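Local coordinates for GTPase-activating protein GYP1 (PDB 1FKM) that stimulates GTP hydrolysis by Ypt/Rab GTPases, chiefly YPT1 and YPT7, by lending them an arginine and a glutamine finger from its TBC domain, at residues 102-108 and 157-163; 140-145 and 174-178; 200-204 and 233-238; 256-261 and 323-328. All blocks are in the same frame, centred on the assembly; numbering follows the deposited sequence.

Contact 1: 102-108 and 157-163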
# COMPACT_ATOMS: atom_id res chain seq x y z
N PRO A 102 10.02 -12.46 7.99
CA PRO A 102 9.59 -13.73 8.58
C PRO A 102 8.08 -13.98 8.58
O PRO A 102 7.62 -15.08 8.28
CB PRO A 102 10.16 -13.67 9.99
CG PRO A 102 11.44 -12.91 9.78
CD PRO A 102 10.98 -11.78 8.88
N LEU A 103 7.32 -12.95 8.93
CA LEU A 103 5.87 -13.05 8.98
C LEU A 103 5.28 -13.76 7.77
O LEU A 103 4.38 -14.59 7.89
CB LEU A 103 5.26 -11.65 9.09
CG LEU A 103 3.73 -11.57 9.08
CD1 LEU A 103 3.19 -12.17 10.38
CD2 LEU A 103 3.28 -10.11 8.94
N TYR A 104 5.80 -13.45 6.59
CA TYR A 104 5.26 -14.01 5.37
C TYR A 104 5.58 -15.45 5.03
O TYR A 104 5.06 -15.99 4.06
CB TYR A 104 5.57 -13.06 4.20
CG TYR A 104 4.97 -11.69 4.46
CD1 TYR A 104 3.63 -11.43 4.16
CD2 TYR A 104 5.69 -10.70 5.15
CE1 TYR A 104 3.01 -10.23 4.54
CE2 TYR A 104 5.08 -9.50 5.53
CZ TYR A 104 3.74 -9.28 5.23
OH TYR A 104 3.12 -8.12 5.66
N GLN A 105 6.41 -16.10 5.85
CA GLN A 105 6.70 -17.50 5.60
C GLN A 105 5.82 -18.40 6.46
O GLN A 105 5.77 -19.60 6.25
CB GLN A 105 8.18 -17.81 5.84
CG GLN A 105 9.11 -17.29 4.76
CD GLN A 105 9.52 -15.85 4.98
OE1 GLN A 105 10.24 -15.55 5.93
NE2 GLN A 105 9.06 -14.95 4.11
N PHE A 106 5.13 -17.81 7.43
CA PHE A 106 4.25 -18.60 8.28
C PHE A 106 3.09 -19.11 7.43
O PHE A 106 2.54 -18.37 6.61
CB PHE A 106 3.71 -17.75 9.43
CG PHE A 106 4.74 -17.40 10.46
CD1 PHE A 106 5.49 -18.40 11.08
CD2 PHE A 106 4.97 -16.08 10.83
CE1 PHE A 106 6.45 -18.09 12.05
CE2 PHE A 106 5.92 -15.75 11.78
CZ PHE A 106 6.67 -16.76 12.39
N LYS A 107 2.73 -20.38 7.61
CA LYS A 107 1.65 -20.97 6.83
C LYS A 107 0.31 -20.29 7.04
O LYS A 107 -0.50 -20.20 6.11
CB LYS A 107 1.52 -22.46 7.13
CG LYS A 107 2.51 -23.33 6.37
CD LYS A 107 2.32 -23.18 4.86
CE LYS A 107 3.34 -23.99 4.09
NZ LYS A 107 3.19 -23.81 2.62
N SER A 108 0.06 -19.82 8.26
CA SER A 108 -1.20 -19.15 8.55
C SER A 108 -1.31 -17.88 7.71
O SER A 108 -2.38 -17.56 7.21
CB SER A 108 -1.29 -18.80 10.04
OG SER A 108 -0.27 -17.88 10.41
N VAL A 157 5.42 -7.37 15.18
CA VAL A 157 4.41 -7.96 14.32
C VAL A 157 5.01 -8.74 13.15
O VAL A 157 4.40 -9.68 12.65
CB VAL A 157 3.44 -6.88 13.78
CG1 VAL A 157 4.17 -5.95 12.81
CG2 VAL A 157 2.24 -7.55 13.11
N GLU A 158 6.21 -8.36 12.72
CA GLU A 158 6.83 -9.04 11.58
C GLU A 158 7.52 -10.36 11.90
O GLU A 158 7.95 -11.07 10.99
CB GLU A 158 7.82 -8.11 10.88
CG GLU A 158 7.22 -6.79 10.43
CD GLU A 158 8.06 -6.10 9.36
OE1 GLU A 158 9.29 -6.30 9.36
OE2 GLU A 158 7.49 -5.34 8.54
N ILE A 159 7.62 -10.72 13.18
CA ILE A 159 8.29 -11.97 13.54
C ILE A 159 7.44 -12.97 14.31
O ILE A 159 7.92 -14.03 14.69
CB ILE A 159 9.58 -11.69 14.35
CG1 ILE A 159 9.23 -10.92 15.63
CG2 ILE A 159 10.57 -10.89 13.51
CD1 ILE A 159 10.41 -10.70 16.55
N LYS A 160 6.17 -12.64 14.53
CA LYS A 160 5.29 -13.54 15.27
C LYS A 160 4.19 -14.16 14.41
O LYS A 160 3.58 -13.49 13.58
CB LYS A 160 4.67 -12.80 16.45
CG LYS A 160 5.71 -12.24 17.41
CD LYS A 160 5.08 -11.52 18.59
CE LYS A 160 6.17 -11.01 19.53
NZ LYS A 160 5.62 -10.29 20.72
N ASP A 161 3.94 -15.46 14.62
CA ASP A 161 2.91 -16.18 13.89
C ASP A 161 1.54 -15.79 14.45
O ASP A 161 1.26 -16.03 15.63
CB ASP A 161 3.11 -17.69 14.05
CG ASP A 161 2.17 -18.51 13.18
OD1 ASP A 161 1.02 -18.09 12.93
OD2 ASP A 161 2.59 -19.61 12.75
N PRO A 162 0.67 -15.20 13.61
CA PRO A 162 -0.67 -14.78 14.04
C PRO A 162 -1.50 -15.88 14.70
O PRO A 162 -2.35 -15.61 15.55
CB PRO A 162 -1.31 -14.29 12.74
CG PRO A 162 -0.15 -13.74 11.99
CD PRO A 162 0.90 -14.82 12.21
N SER A 163 -1.25 -17.13 14.30
CA SER A 163 -1.99 -18.25 14.85
C SER A 163 -1.61 -18.54 16.30
O SER A 163 -2.23 -19.38 16.95
CB SER A 163 -1.78 -19.51 14.00
OG SER A 163 -0.41 -19.88 13.97
O HOH W 1 1.48 -20.70 10.79

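Contact 2: 140-145 and 174-178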
# COMPACT_ATOMS: atom_id res chain seq x y z
N PHE A 140 -1.51 -3.43 4.47
CA PHE A 140 -2.82 -3.47 5.12
C PHE A 140 -2.86 -4.65 6.09
O PHE A 140 -3.25 -4.49 7.25
CB PHE A 140 -3.94 -3.68 4.10
CG PHE A 140 -4.32 -2.45 3.34
CD1 PHE A 140 -4.66 -1.28 4.00
CD2 PHE A 140 -4.35 -2.46 1.95
CE1 PHE A 140 -5.03 -0.14 3.30
CE2 PHE A 140 -4.72 -1.33 1.23
CZ PHE A 140 -5.06 -0.17 1.91
N PHE A 141 -2.47 -5.82 5.60
CA PHE A 141 -2.49 -7.05 6.39
C PHE A 141 -1.68 -6.88 7.66
O PHE A 141 -2.18 -7.14 8.76
CB PHE A 141 -1.92 -8.23 5.58
CG PHE A 141 -2.01 -9.55 6.30
CD1 PHE A 141 -3.21 -10.23 6.40
CD2 PHE A 141 -0.89 -10.09 6.93
CE1 PHE A 141 -3.31 -11.43 7.10
CE2 PHE A 141 -0.97 -11.29 7.64
CZ PHE A 141 -2.18 -11.96 7.73
N GLU A 142 -0.44 -6.46 7.50
CA GLU A 142 0.47 -6.27 8.62
C GLU A 142 -0.00 -5.21 9.61
O GLU A 142 0.04 -5.42 10.82
CB GLU A 142 1.86 -5.91 8.07
CG GLU A 142 2.90 -5.62 9.11
CD GLU A 142 4.29 -5.59 8.52
OE1 GLU A 142 4.54 -6.29 7.51
OE2 GLU A 142 5.14 -4.87 9.08
N THR A 143 -0.46 -4.06 9.11
CA THR A 143 -0.95 -3.00 9.99
C THR A 143 -2.22 -3.43 10.74
O THR A 143 -2.36 -3.18 11.94
CB THR A 143 -1.24 -1.72 9.18
OG1 THR A 143 -0.02 -1.26 8.59
CG2 THR A 143 -1.80 -0.63 10.07
N PHE A 144 -3.15 -4.07 10.05
CA PHE A 144 -4.37 -4.51 10.71
C PHE A 144 -4.08 -5.60 11.74
O PHE A 144 -4.81 -5.75 12.72
CB PHE A 144 -5.38 -5.00 9.67
CG PHE A 144 -5.89 -3.91 8.78
CD1 PHE A 144 -5.58 -2.58 9.04
CD2 PHE A 144 -6.68 -4.21 7.67
CE1 PHE A 144 -6.05 -1.55 8.22
CE2 PHE A 144 -7.16 -3.20 6.85
CZ PHE A 144 -6.84 -1.87 7.12
N LEU A 145 -3.01 -6.36 11.52
CA LEU A 145 -2.61 -7.41 12.44
C LEU A 145 -2.20 -6.82 13.79
O LEU A 145 -2.42 -7.44 14.82
CB LEU A 145 -1.41 -8.19 11.90
CG LEU A 145 -1.51 -9.62 11.38
CD1 LEU A 145 -0.10 -10.10 11.01
CD2 LEU A 145 -2.12 -10.54 12.43
N LEU A 174 -9.81 -10.42 10.26
CA LEU A 174 -8.64 -9.68 9.77
C LEU A 174 -8.59 -9.78 8.24
O LEU A 174 -8.35 -8.79 7.54
CB LEU A 174 -7.36 -10.26 10.37
CG LEU A 174 -6.03 -9.79 9.77
CD1 LEU A 174 -5.82 -8.32 10.07
CD2 LEU A 174 -4.88 -10.62 10.32
N GLU A 175 -8.82 -11.00 7.73
CA GLU A 175 -8.82 -11.25 6.30
C GLU A 175 -9.87 -10.40 5.60
O GLU A 175 -9.61 -9.82 4.55
CB GLU A 175 -9.11 -12.74 6.02
CG GLU A 175 -7.91 -13.66 6.16
CD GLU A 175 -8.28 -15.13 5.99
OE1 GLU A 175 -9.17 -15.44 5.18
OE2 GLU A 175 -7.65 -15.97 6.67
N ALA A 176 -11.06 -10.35 6.18
CA ALA A 176 -12.16 -9.57 5.61
C ALA A 176 -11.81 -8.08 5.55
O ALA A 176 -11.98 -7.43 4.51
CB ALA A 176 -13.42 -9.79 6.45
N ASP A 177 -11.33 -7.53 6.66
CA ASP A 177 -10.97 -6.11 6.69
C ASP A 177 -9.89 -5.82 5.65
O ASP A 177 -9.97 -4.83 4.93
CB ASP A 177 -10.47 -5.70 8.07
CG ASP A 177 -11.55 -5.78 9.15
OD1 ASP A 177 -12.73 -6.02 8.81
OD2 ASP A 177 -11.21 -5.57 10.33
N THR A 178 -8.88 -6.68 5.58
CA THR A 178 -7.79 -6.52 4.64
C THR A 178 -8.33 -6.55 3.21
O THR A 178 -7.98 -5.70 2.38
CB THR A 178 -6.74 -7.63 4.84
OG1 THR A 178 -6.23 -7.57 6.18
CG2 THR A 178 -5.57 -7.46 3.87

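Contact 3: 200-204 and 233-238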
# COMPACT_ATOMS: atom_id res chain seq x y z
N ILE A 200 -0.60 1.69 -15.71
CA ILE A 200 0.81 1.77 -15.35
C ILE A 200 1.61 2.41 -16.48
O ILE A 200 2.48 3.25 -16.23
CB ILE A 200 1.41 0.37 -15.07
CG1 ILE A 200 0.68 -0.30 -13.91
CG2 ILE A 200 2.91 0.51 -14.78
CD1 ILE A 200 0.70 0.48 -12.61
N LEU A 201 1.32 2.02 -17.72
CA LEU A 201 2.03 2.59 -18.87
C LEU A 201 1.78 4.10 -18.94
O LEU A 201 2.67 4.87 -19.28
CB LEU A 201 1.58 1.92 -20.18
CG LEU A 201 1.99 0.45 -20.32
CD1 LEU A 201 1.42 -0.13 -21.62
CD2 LEU A 201 3.51 0.34 -20.32
N ARG A 202 0.56 4.51 -18.60
CA ARG A 202 0.21 5.93 -18.61
C ARG A 202 0.97 6.66 -17.49
O ARG A 202 1.41 7.79 -17.67
CB ARG A 202 -1.30 6.10 -18.41
CG ARG A 202 -1.79 7.53 -18.51
CD ARG A 202 -3.30 7.61 -18.34
NE ARG A 202 -3.72 7.14 -17.02
CZ ARG A 202 -4.48 6.06 -16.81
NH1 ARG A 202 -4.90 5.33 -17.83
NH2 ARG A 202 -4.80 5.72 -15.57
N GLN A 203 1.10 6.00 -16.35
CA GLN A 203 1.82 6.57 -15.20
C GLN A 203 3.29 6.77 -15.54
O GLN A 203 3.88 7.81 -15.23
CB GLN A 203 1.71 5.63 -14.00
CG GLN A 203 0.39 5.68 -13.26
CD GLN A 203 0.23 6.97 -12.47
OE1 GLN A 203 -0.08 8.02 -13.04
NE2 GLN A 203 0.46 6.90 -11.16
N VAL A 204 3.89 5.77 -16.17
CA VAL A 204 5.30 5.85 -16.54
C VAL A 204 5.50 6.97 -17.56
O VAL A 204 6.50 7.69 -17.50
CB VAL A 204 5.79 4.50 -17.12
CG1 VAL A 204 7.21 4.63 -17.65
CG2 VAL A 204 5.76 3.44 -16.02
N ALA A 233 10.88 2.27 -13.58
CA ALA A 233 9.64 2.82 -13.07
C ALA A 233 8.42 1.90 -13.11
O ALA A 233 7.44 2.15 -12.40
CB ALA A 233 9.31 4.12 -13.80
N PHE A 234 8.46 0.85 -13.92
CA PHE A 234 7.29 -0.02 -13.93
C PHE A 234 7.07 -0.57 -12.53
O PHE A 234 5.95 -0.57 -12.02
CB PHE A 234 7.45 -1.20 -14.90
CG PHE A 234 6.27 -2.12 -14.88
CD1 PHE A 234 5.10 -1.79 -15.56
CD2 PHE A 234 6.29 -3.29 -14.12
CE1 PHE A 234 3.96 -2.59 -15.47
CE2 PHE A 234 5.16 -4.10 -14.02
CZ PHE A 234 4.00 -3.75 -14.70
N ARG A 235 8.14 -1.03 -11.89
CA ARG A 235 8.02 -1.59 -10.55
C ARG A 235 7.60 -0.51 -9.56
O ARG A 235 6.82 -0.78 -8.64
CB ARG A 235 9.35 -2.23 -10.13
CG ARG A 235 9.23 -3.16 -8.93
CD ARG A 235 10.56 -3.79 -8.57
NE ARG A 235 11.52 -2.82 -8.06
CZ ARG A 235 12.78 -3.11 -7.72
NH1 ARG A 235 13.23 -4.35 -7.85
NH2 ARG A 235 13.58 -2.16 -7.25
N TRP A 236 8.12 0.70 -9.73
CA TRP A 236 7.77 1.81 -8.84
C TRP A 236 6.26 2.03 -8.88
O TRP A 236 5.61 2.22 -7.86
CB TRP A 236 8.46 3.10 -9.28
CG TRP A 236 9.95 3.16 -9.07
CD1 TRP A 236 10.78 2.12 -8.75
CD2 TRP A 236 10.78 4.32 -9.19
NE1 TRP A 236 12.08 2.57 -8.66
CE2 TRP A 236 12.10 3.92 -8.93
CE3 TRP A 236 10.52 5.66 -9.50
CZ2 TRP A 236 13.18 4.82 -8.96
CZ3 TRP A 236 11.58 6.56 -9.53
CH2 TRP A 236 12.89 6.13 -9.27
N MSE A 237 5.71 2.01 -10.09
CA MSE A 237 4.28 2.22 -10.27
C MSE A 237 3.43 1.01 -9.88
O MSE A 237 2.45 1.15 -9.16
CB MSE A 237 3.98 2.60 -11.72
CG MSE A 237 3.52 4.02 -11.89
SE MSE A 237 4.71 5.30 -11.09
CE MSE A 237 5.70 5.83 -12.66
N ASN A 238 3.84 -0.16 -10.35
CA ASN A 238 3.11 -1.40 -10.10
C ASN A 238 2.95 -1.75 -8.62
O ASN A 238 1.90 -2.25 -8.21
CB ASN A 238 3.80 -2.56 -10.84
CG ASN A 238 2.91 -3.78 -10.98
OD1 ASN A 238 1.76 -3.67 -11.42
ND2 ASN A 238 3.43 -4.94 -10.62
O HOH W 2 1.04 4.08 -10.10

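Contact 4: 256-261 and 323-328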
# COMPACT_ATOMS: atom_id res chain seq x y z
N THR A 256 0.31 9.09 4.83
CA THR A 256 0.17 10.28 3.99
C THR A 256 -0.61 10.01 2.71
O THR A 256 -1.45 10.82 2.31
CB THR A 256 1.54 10.89 3.66
OG1 THR A 256 2.20 11.26 4.88
CG2 THR A 256 1.38 12.14 2.78
N TYR A 257 -0.34 8.88 2.06
CA TYR A 257 -1.07 8.55 0.84
C TYR A 257 -2.57 8.46 1.14
O TYR A 257 -3.38 9.01 0.41
CB TYR A 257 -0.60 7.22 0.26
CG TYR A 257 0.55 7.34 -0.70
CD1 TYR A 257 1.73 7.98 -0.34
CD2 TYR A 257 0.48 6.77 -1.97
CE1 TYR A 257 2.82 8.05 -1.22
CE2 TYR A 257 1.55 6.83 -2.86
CZ TYR A 257 2.71 7.47 -2.48
OH TYR A 257 3.78 7.50 -3.34
N LEU A 258 -2.93 7.78 2.23
CA LEU A 258 -4.34 7.63 2.59
C LEU A 258 -4.97 8.96 3.02
O LEU A 258 -6.15 9.20 2.78
CB LEU A 258 -4.50 6.59 3.71
CG LEU A 258 -4.12 5.14 3.35
CD1 LEU A 258 -4.19 4.26 4.58
CD2 LEU A 258 -5.06 4.62 2.27
N SER A 259 -4.19 9.82 3.66
CA SER A 259 -4.70 11.12 4.10
C SER A 259 -4.88 12.05 2.90
O SER A 259 -5.88 12.77 2.81
CB SER A 259 -3.73 11.79 5.08
OG SER A 259 -3.55 11.03 6.26
N GLU A 260 -3.91 12.02 1.99
CA GLU A 260 -3.94 12.87 0.79
C GLU A 260 -5.03 12.49 -0.20
O GLU A 260 -5.64 13.36 -0.81
CB GLU A 260 -2.56 12.81 0.11
CG GLU A 260 -2.44 13.57 -1.22
CD GLU A 260 -2.72 15.06 -1.09
OE1 GLU A 260 -2.57 15.61 0.02
OE2 GLU A 260 -3.07 15.69 -2.12
N THR A 261 -5.27 11.19 -0.36
CA THR A 261 -6.28 10.72 -1.30
C THR A 261 -7.64 10.46 -0.67
O THR A 261 -8.60 10.13 -1.36
CB THR A 261 -5.81 9.44 -2.01
OG1 THR A 261 -5.59 8.41 -1.03
CG2 THR A 261 -4.51 9.70 -2.74
N SER A 323 -7.07 10.57 -6.89
CA SER A 323 -5.82 11.31 -6.93
C SER A 323 -4.62 10.46 -6.52
O SER A 323 -3.51 10.97 -6.38
CB SER A 323 -5.91 12.56 -6.04
OG SER A 323 -6.26 12.23 -4.71
N LEU A 324 -4.84 9.16 -6.32
CA LEU A 324 -3.74 8.28 -5.93
C LEU A 324 -2.66 8.25 -7.00
O LEU A 324 -1.48 8.48 -6.71
CB LEU A 324 -4.25 6.85 -5.66
CG LEU A 324 -3.18 5.80 -5.33
CD1 LEU A 324 -2.28 6.29 -4.20
CD2 LEU A 324 -3.85 4.50 -4.94
N ASN A 325 -3.05 7.98 -8.24
CA ASN A 325 -2.08 7.94 -9.34
C ASN A 325 -1.32 9.26 -9.49
O ASN A 325 -0.10 9.28 -9.67
CB ASN A 325 -2.79 7.60 -10.66
CG ASN A 325 -2.79 6.11 -10.97
OD1 ASN A 325 -3.49 5.65 -11.87
ND2 ASN A 325 -1.97 5.36 -10.24
N GLU A 326 -2.06 10.36 -9.43
CA GLU A 326 -1.46 11.69 -9.56
C GLU A 326 -0.42 11.94 -8.47
O GLU A 326 0.73 12.26 -8.77
CB GLU A 326 -2.56 12.76 -9.49
CG GLU A 326 -2.04 14.19 -9.52
CD GLU A 326 -3.15 15.21 -9.36
OE1 GLU A 326 -4.33 14.81 -9.32
OE2 GLU A 326 -2.83 16.42 -9.28
N PHE A 327 -0.81 11.80 -7.21
CA PHE A 327 0.12 12.03 -6.12
C PHE A 327 1.33 11.10 -6.21
O PHE A 327 2.47 11.52 -5.96
CB PHE A 327 -0.56 11.84 -4.76
CG PHE A 327 0.31 12.21 -3.60
CD1 PHE A 327 0.81 13.50 -3.48
CD2 PHE A 327 0.66 11.26 -2.64
CE1 PHE A 327 1.65 13.85 -2.41
CE2 PHE A 327 1.49 11.60 -1.58
CZ PHE A 327 1.99 12.90 -1.46
N HIS A 328 1.10 9.85 -6.58
CA HIS A 328 2.19 8.89 -6.68
C HIS A 328 3.22 9.29 -7.73
O HIS A 328 4.42 9.10 -7.54
CB HIS A 328 1.68 7.48 -6.98
CG HIS A 328 2.73 6.42 -6.88
ND1 HIS A 328 3.45 6.20 -5.73
CD2 HIS A 328 3.23 5.56 -7.81
CE1 HIS A 328 4.33 5.24 -5.94
NE2 HIS A 328 4.22 4.84 -7.19

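Contact 1: 102-108 and 157-163
F106 and D161 meet, and their first torsions set the groups around them. In F106, CG stands anti to the carbonyl carbon (chi1 -71°), which lays the ring along the backbone of 157-163. The backbone of D161 sets CB over the middle of that ring, and its chi1 of -173°, with CG anti to the backbone N, swings the carboxylate toward S108. The D161 CB lies 3.7 Å from the centroid of the F106 ring, 5° off the normal, a CH-pi contact. The edge of the same ring faces the carbonyl oxygen of I159.

The carboxylate of D161 meets the start of helix 107-123. S108 OG donates to D161 OD1 over 2.8 Å, meeting it from above the carboxylate plane. S163 N also donates to D161 OD1. Two donors on this oxygen would favour the ionised form. A water lies between S108 N, from which it accepts at 3.0 Å, and D161 OD2, which it approaches unusually closely.

At the other end, L103 N donates to E158 O at 2.9 Å. Beside this bond L103 CD1 packs 3.5 Å from K160 O and 4.0 Å from P162 CD. L103 and P162 also both touch L145 of helix 133-145.

The bond from S163 N to D161 OD1 closes an Asx turn in the loop between helices 133-145 and 168-186. F106 occupies the N-cap position of helix 107-123. The contact thus joins an interhelical loop to a helix start in the all-helical TBC domain.

Contact 2: 140-145 and 174-178
L174 of helix 168-186 pushes its two methyls between F141, F144 and L145 of helix 133-145. Its CG is anti to the backbone N (chi1 169°), so the branch extends straight at the facing helix. L174 CD1 lies 3.4 Å from F144 CB. The L174 and F141 side chains cross at about a right angle, with L174 CD2 3.7 Å from F141 CE1. L174 CD2 also sits 3.5 Å from L145 CD2, tighter than usual for two methyls. L145 has an unusual chi1 of -109°, away from the staggered positions, and its CD2 is directed at this crowded spot.

F141 and F144 leave the helix differently. F141 has CG anti to its own N, whereas F144 has CG anti to the carbonyl carbon. F144 therefore reaches along the facing helix, with its CE2 3.8 Å from D177 O near the ring plane. K44 makes a cation-pi contact with this ring.

T178 packs beside F141. Its OG1 bonds back to L174 O over 2.8 Å, from the opposite face of the carbonyl to T178 N. This leaves the methyl CG2 to pack on the F141 backbone and on F140 CB, 4.1 Å away.

D177 turns its carboxylate to Y49, R65 and K44, outside this helix pair. The helix segments run at 132° to each other, 9.5 Å apart. Their contact is apolar and buried, and the threonine hydroxyl is satisfied within its own helix, so the pairing rests on shape and hydrophobic burial.

Contact 3: 200-204 and 233-238
I200 and selenomethionine M237 sit opposite each other where helix 198-214 crosses helix 230-238. M237 can be followed outward. Its CB lies 3.9 Å from I200 CG2. The next atom, CG, lies beside Q203 CB; the modelled distance of 3.2 Å is doubtful. The chain bends there (chi2 53°), and SE runs past Q203 CB at 4.2 Å. A second bend brings the methyl CE back over the facing helix, 3.7 Å from Q203 O and 4.1 Å from V204 CG2. The hooked chain thus lies against a full turn of helix 198-214. H328 and C332 of helix 324-338 also touch it.

I200 holds the other end. Its CG2, anti to the backbone N, points at F234 and comes within 3.3 Å of F234 CD1, with the two side chains roughly perpendicular. Its CD1 reaches the backbone N of N238 at 3.9 Å.

The Q203 chain bends at chi2, which carries its amide to N325. Its NE2 donates to N325 O and also to a water, which makes a weak bond to M237 O. N238 OD1 accepts from Q197.

The helix segments meet at 119° with axes 9.4 Å apart. This is buried helix-helix packing in the TBC domain. It lies next to the glutamine finger Q131, whose backbone O accepts from N238 ND2.

Contact 4: 256-261 and 323-328
Y257 offers one ring face to F327 and one edge to H328, an aromatic cluster where helix 247-261 meets helix 324-338 of this all-helical Rab-GAP fold. F327 turns its edge to the Y257 face in a T-shaped pair. The centroids are 5.2 Å apart and the planes stand at 72°, with F327 CD2 over the centre of the tyrosine ring. One face of F327 carries E260 CG, a CH-pi contact 4.0 Å from the ring centroid. H328 ND1 lies in the plane of the Y257 ring. L324 CD1 is at another part of that edge, 3.6 Å from Y257 CD2.

Both F327 and H328 have CG anti to the backbone N (chi1 -174° in F327), which sends the neighbouring rings to the face and the hydroxyl of one tyrosine. The other nitrogen of H328, NE2, donates to W236 O. The imidazole is therefore fixed at both nitrogens, and its rotation is set.

E260 has CG anti to the backbone N, which puts CG over the F327 face; the bend at chi2 then turns the carboxylate to W31 and Q379. At the end of the pairing T261 CG2 packs 3.6 Å from L324 CA. T261 OG1 faces back into its own helix and donates to Y257 O over 2.7 Å, while T261 N reaches the same oxygen from the opposite face.

The segment axes are 10.1 Å apart and run at 126°. The cluster's polar bond is that between Y257 OH and H328 ND1, 2.7 Å long, in which either atom could be the donor.

In the fold
The four contacts form two touching pairs on opposite sides of the chain's centre. Contacts 1 and 2 have centres 13 Å apart. Y104 OH bonds E142 OE1 at 3.0 Å, and P162 CG packs on L145 CD1 at 3.8 Å. Contacts 3 and 4 have centres 15 Å apart. Here M237 SE packs on H328 CD2 at 3.6 Å. Contacts 2 and 4 come within about 5 Å at their nearest atoms without touching. Contact 3 lies by the glutamine finger, with the N238 side chain about 5 Å from that of Q131. The other three lie away from Q131 and the arginine finger R96.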